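Local coordinates for Adp-ribosyltransferase (Staphylococcus aureus, PDB 1OJQ), which probably transfers the ADP-ribose group of NAD to a target protein, as a C3-type mono-ADP-ribosyltransferase exoenzyme of Staphylococcus aureus, at residues S49-V54 / R132-S137; Q67-I72 / L183-E188. All blocks are in the same frame, centred on the assembly; numbering follows the deposited sequence.

Contact 1: residues S49-V54 / R132-S137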
# COMPACT_ATOMS: atom_id res chain seq x y z
N SER A 49 2.81 12.87 11.79
CA SER A 49 3.32 13.70 12.87
C SER A 49 2.66 13.38 14.21
O SER A 49 3.31 13.45 15.25
CB SER A 49 3.07 15.19 12.59
OG SER A 49 3.85 15.64 11.51
N ALA A 50 1.37 13.08 14.18
CA ALA A 50 0.58 12.86 15.39
C ALA A 50 0.68 11.42 15.88
O ALA A 50 0.04 11.04 16.86
CB ALA A 50 -0.89 13.20 15.11
N ASN A 51 1.48 10.66 15.14
CA ASN A 51 1.60 9.23 15.40
C ASN A 51 0.21 8.60 15.51
O ASN A 51 -0.02 7.74 16.36
CB ASN A 51 2.41 8.97 16.67
CG ASN A 51 2.84 7.53 16.83
OD1 ASN A 51 2.97 6.77 15.86
ND2 ASN A 51 3.08 7.11 18.07
N GLY A 52 -0.72 9.03 14.67
CA GLY A 52 -2.03 8.40 14.61
C GLY A 52 -3.04 8.92 15.61
O GLY A 52 -4.18 8.45 15.64
N ASP A 53 -2.69 9.91 16.43
CA ASP A 53 -3.65 10.41 17.42
C ASP A 53 -4.56 11.45 16.78
O ASP A 53 -4.18 12.61 16.66
CB ASP A 53 -2.94 10.99 18.64
CG ASP A 53 -3.92 11.59 19.65
OD1 ASP A 53 -5.14 11.36 19.56
OD2 ASP A 53 -3.44 12.29 20.55
N VAL A 54 -5.76 11.02 16.39
CA VAL A 54 -6.67 11.92 15.67
C VAL A 54 -6.95 13.14 16.52
O VAL A 54 -7.20 14.24 16.00
CB VAL A 54 -7.97 11.18 15.32
CG1 VAL A 54 -8.76 10.86 16.59
CG2 VAL A 54 -8.84 11.98 14.37
N ARG A 132 4.74 -0.12 10.46
CA ARG A 132 3.40 0.46 10.56
C ARG A 132 3.31 1.77 9.79
O ARG A 132 4.27 2.56 9.82
CB ARG A 132 3.05 0.72 12.03
CG ARG A 132 1.65 1.26 12.30
CD ARG A 132 1.60 1.83 13.71
NE ARG A 132 0.28 2.37 14.01
CZ ARG A 132 -0.69 1.68 14.58
NH1 ARG A 132 -0.50 0.41 14.93
NH2 ARG A 132 -1.87 2.26 14.82
N GLU A 133 2.20 2.00 9.10
CA GLU A 133 2.01 3.29 8.43
C GLU A 133 0.95 4.06 9.21
O GLU A 133 -0.15 3.52 9.35
CB GLU A 133 1.58 3.06 6.99
CG GLU A 133 1.01 4.26 6.25
CD GLU A 133 2.02 5.38 6.21
OE1 GLU A 133 3.14 5.14 5.68
OE2 GLU A 133 1.74 6.49 6.71
N ASN A 134 1.25 5.24 9.74
CA ASN A 134 0.21 5.92 10.49
C ASN A 134 -0.78 6.66 9.61
O ASN A 134 -1.90 6.97 10.07
CB ASN A 134 0.86 6.89 11.50
CG ASN A 134 1.37 6.04 12.66
OD1 ASN A 134 0.64 5.16 13.11
ND2 ASN A 134 2.59 6.30 13.08
N GLY A 135 -0.37 6.95 8.38
CA GLY A 135 -1.35 7.47 7.43
C GLY A 135 -2.14 6.29 6.85
O GLY A 135 -2.04 5.19 7.39
N TYR A 136 -2.89 6.56 5.80
CA TYR A 136 -3.57 5.51 5.04
C TYR A 136 -2.57 4.81 4.12
O TYR A 136 -1.50 5.36 3.87
CB TYR A 136 -4.75 6.09 4.23
CG TYR A 136 -5.80 6.64 5.19
CD1 TYR A 136 -6.84 5.86 5.68
CD2 TYR A 136 -5.72 7.97 5.58
CE1 TYR A 136 -7.79 6.39 6.56
CE2 TYR A 136 -6.65 8.50 6.45
CZ TYR A 136 -7.68 7.72 6.93
OH TYR A 136 -8.58 8.29 7.80
N SER A 137 -2.89 3.62 3.62
CA SER A 137 -1.95 2.95 2.72
C SER A 137 -2.61 2.72 1.36
O SER A 137 -3.67 2.07 1.27
CB SER A 137 -1.53 1.60 3.28
OG SER A 137 -0.77 1.74 4.48

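Contact 2: residues Q67-I72 / L183-E188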
# COMPACT_ATOMS: atom_id res chain seq x y z
N GLN A 67 -14.25 10.48 8.56
CA GLN A 67 -14.97 10.11 7.34
C GLN A 67 -14.25 8.99 6.60
O GLN A 67 -14.92 7.99 6.29
CB GLN A 67 -15.14 11.35 6.44
CG GLN A 67 -15.76 11.04 5.09
CD GLN A 67 -17.12 10.41 5.10
OE1 GLN A 67 -17.31 9.27 4.63
NE2 GLN A 67 -18.12 11.09 5.61
N LEU A 68 -12.95 9.14 6.30
CA LEU A 68 -12.29 8.11 5.47
C LEU A 68 -12.21 6.79 6.23
O LEU A 68 -12.33 5.72 5.63
CB LEU A 68 -10.91 8.58 5.01
CG LEU A 68 -10.27 7.85 3.83
CD1 LEU A 68 -11.17 7.80 2.60
CD2 LEU A 68 -8.93 8.47 3.44
N ASP A 69 -12.02 6.85 7.55
CA ASP A 69 -12.02 5.65 8.35
C ASP A 69 -13.35 4.92 8.19
O ASP A 69 -13.37 3.71 8.03
CB ASP A 69 -11.83 5.95 9.83
CG ASP A 69 -10.43 6.37 10.24
OD1 ASP A 69 -9.47 6.39 9.43
OD2 ASP A 69 -10.32 6.70 11.44
N SER A 70 -14.44 5.70 8.26
CA SER A 70 -15.76 5.09 8.12
C SER A 70 -15.96 4.51 6.73
O SER A 70 -16.43 3.36 6.59
CB SER A 70 -16.82 6.15 8.45
OG SER A 70 -18.08 5.70 8.00
N THR A 71 -15.57 5.29 5.71
CA THR A 71 -15.72 4.78 4.35
C THR A 71 -15.01 3.44 4.13
O THR A 71 -15.54 2.47 3.56
CB THR A 71 -15.18 5.84 3.37
OG1 THR A 71 -16.00 7.00 3.53
CG2 THR A 71 -15.26 5.36 1.93
N ILE A 72 -13.74 3.37 4.57
CA ILE A 72 -12.96 2.13 4.34
C ILE A 72 -13.59 0.96 5.09
O ILE A 72 -13.59 -0.17 4.61
CB ILE A 72 -11.50 2.39 4.75
CG1 ILE A 72 -10.81 3.45 3.86
CG2 ILE A 72 -10.66 1.12 4.81
CD1 ILE A 72 -9.43 3.89 4.36
N LEU A 183 -6.17 0.96 2.16
CA LEU A 183 -6.19 0.30 3.47
C LEU A 183 -6.29 1.30 4.62
O LEU A 183 -5.86 2.45 4.49
CB LEU A 183 -4.93 -0.56 3.65
CG LEU A 183 -4.62 -1.54 2.50
CD1 LEU A 183 -3.31 -2.28 2.74
CD2 LEU A 183 -5.80 -2.49 2.32
N PRO A 184 -6.85 0.89 5.75
CA PRO A 184 -7.00 1.74 6.91
C PRO A 184 -5.68 2.36 7.36
O PRO A 184 -4.60 1.78 7.20
CB PRO A 184 -7.41 0.77 8.03
CG PRO A 184 -8.07 -0.35 7.31
CD PRO A 184 -7.40 -0.46 5.97
N ARG A 185 -5.81 3.52 7.97
CA ARG A 185 -4.67 4.12 8.65
C ARG A 185 -4.20 3.17 9.74
O ARG A 185 -4.99 2.46 10.35
CB ARG A 185 -5.00 5.50 9.19
CG ARG A 185 -6.08 5.51 10.29
CD ARG A 185 -6.46 6.97 10.55
NE ARG A 185 -7.46 7.10 11.60
CZ ARG A 185 -7.16 7.37 12.86
NH1 ARG A 185 -5.88 7.53 13.22
NH2 ARG A 185 -8.11 7.49 13.77
N GLY A 186 -2.89 3.15 9.97
CA GLY A 186 -2.37 2.32 11.05
C GLY A 186 -2.21 0.86 10.62
O GLY A 186 -2.16 -0.05 11.45
N THR A 187 -2.11 0.65 9.31
CA THR A 187 -1.85 -0.68 8.78
C THR A 187 -0.47 -1.15 9.24
O THR A 187 0.50 -0.41 9.19
CB THR A 187 -1.97 -0.70 7.24
OG1 THR A 187 -3.37 -0.64 6.88
CG2 THR A 187 -1.44 -1.99 6.64
N GLU A 188 -0.42 -2.41 9.67
CA GLU A 188 0.86 -3.02 10.03
C GLU A 188 1.13 -4.23 9.16
O GLU A 188 0.19 -5.00 8.92
CB GLU A 188 0.84 -3.49 11.49
CG GLU A 188 0.56 -2.36 12.47
CD GLU A 188 0.33 -2.95 13.86
OE1 GLU A 188 -0.72 -3.60 14.05
OE2 GLU A 188 1.23 -2.74 14.70
O HOH W 1 -8.87 3.78 8.70

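Contact 1: residues S49-V54 / R132-S137
Asn51 and Asn134 meet across a surface contact between the loop after helix 41-49 and the 132-137 segment, which comes off the outer strand 130-133 of the five-stranded sheet. Asn51 closes helix 41-49 in a Schellman motif, and a type I' turn runs from Ala50 to Asp53, held by Asp53 N to Ala50 O at 3.0 Å.

The close polar approach across the contact is Asn51 OD1 to Asn134 ND2, 2.8 Å. The two amide planes stand 76° apart, so the groups meet across each other and not in one plane. With chi1 at -167°, the amide of Asn51 swings away from its own N and reaches Asn134, although the CA-CB bond points away.

The remaining approach is slight. Gly52 N lies 4.1 Å from Asn134 CB, and Gly52 CA is 5.3 Å from Asn134 CA. Gly52 O accepts a hydrogen bond from Arg185 NH1.

Hydrogen bonds inside 132-137 shape the second side. Gly135 N donates to the anti lone pair of Glu133 OE2 at 2.7 Å. Glu133 is an NAD-binding residue, and its OE1 forms a salt bridge with Arg48, which also binds NAD. The Asn134 amide is steadied by Arg132: NE donates to Asn134 OD1 at 3.0 Å, and this oxygen lies in the guanidinium plane.

Contact 2: residues Q67-I72 / L183-E188
Helix 59-73 is tied here to the loop that joins strand 180-183 to strand 187-196. A salt bridge is the main polar link. Arg185 NE donates to Asp69 OD2 at 2.9 Å, nearly straight at 163°, and meets the syn lone pair of that oxygen. Weak bonds flank it: NE to Asp69 OD1 at 3.0 Å and NH2 to Asp69 OD2 at 3.3 Å. The carboxylate lies at the guanidinium edge, with the two planes 9° apart. The arginine chain is extended from CG to NE, and this carries its charged end to the helix.

A water adds a second link. It donates to Asp69 OD1 and accepts from Arg185 N. Asp69 OD1 also bonds to Tyr136 OH.

One turn further along the helix, Ile72 packs on Pro184 and the end of strand 180-183. Its CG2 lies 3.8 Å from Pro184 CD, and its CD1 is 3.9 Å from Leu183 O. Within 183-188, Thr187 OG1 donates to Pro184 O at 2.7 Å.

Both Asp69 oxygens are therefore engaged. This network should limit rotation of the carboxylate and guanidinium, and the paired charges probably keep Asp69 ionised.

The two contacts have centres 10 Å apart, on the same side of the chain's centre. Their segments alternate along the chain: 49-54, 67-72, 132-137, then 183-188. Contact 1 uses the loop before helix 59-73, and contact 2 uses that helix. Strands 130-133 and 187-196 are neighbours in the mixed sheet, so both contacts reach it. They also touch directly: Tyr136 and Ser137 of contact 1 meet residues of contact 2, with Ser137 O 2.9 Å from Leu183 N, a probable hydrogen bond. Together they join helices 41-49 and 59-73 and the loop between them to the segments around NAD-binding Glu133, which is consistent with a part in shaping that side of the site.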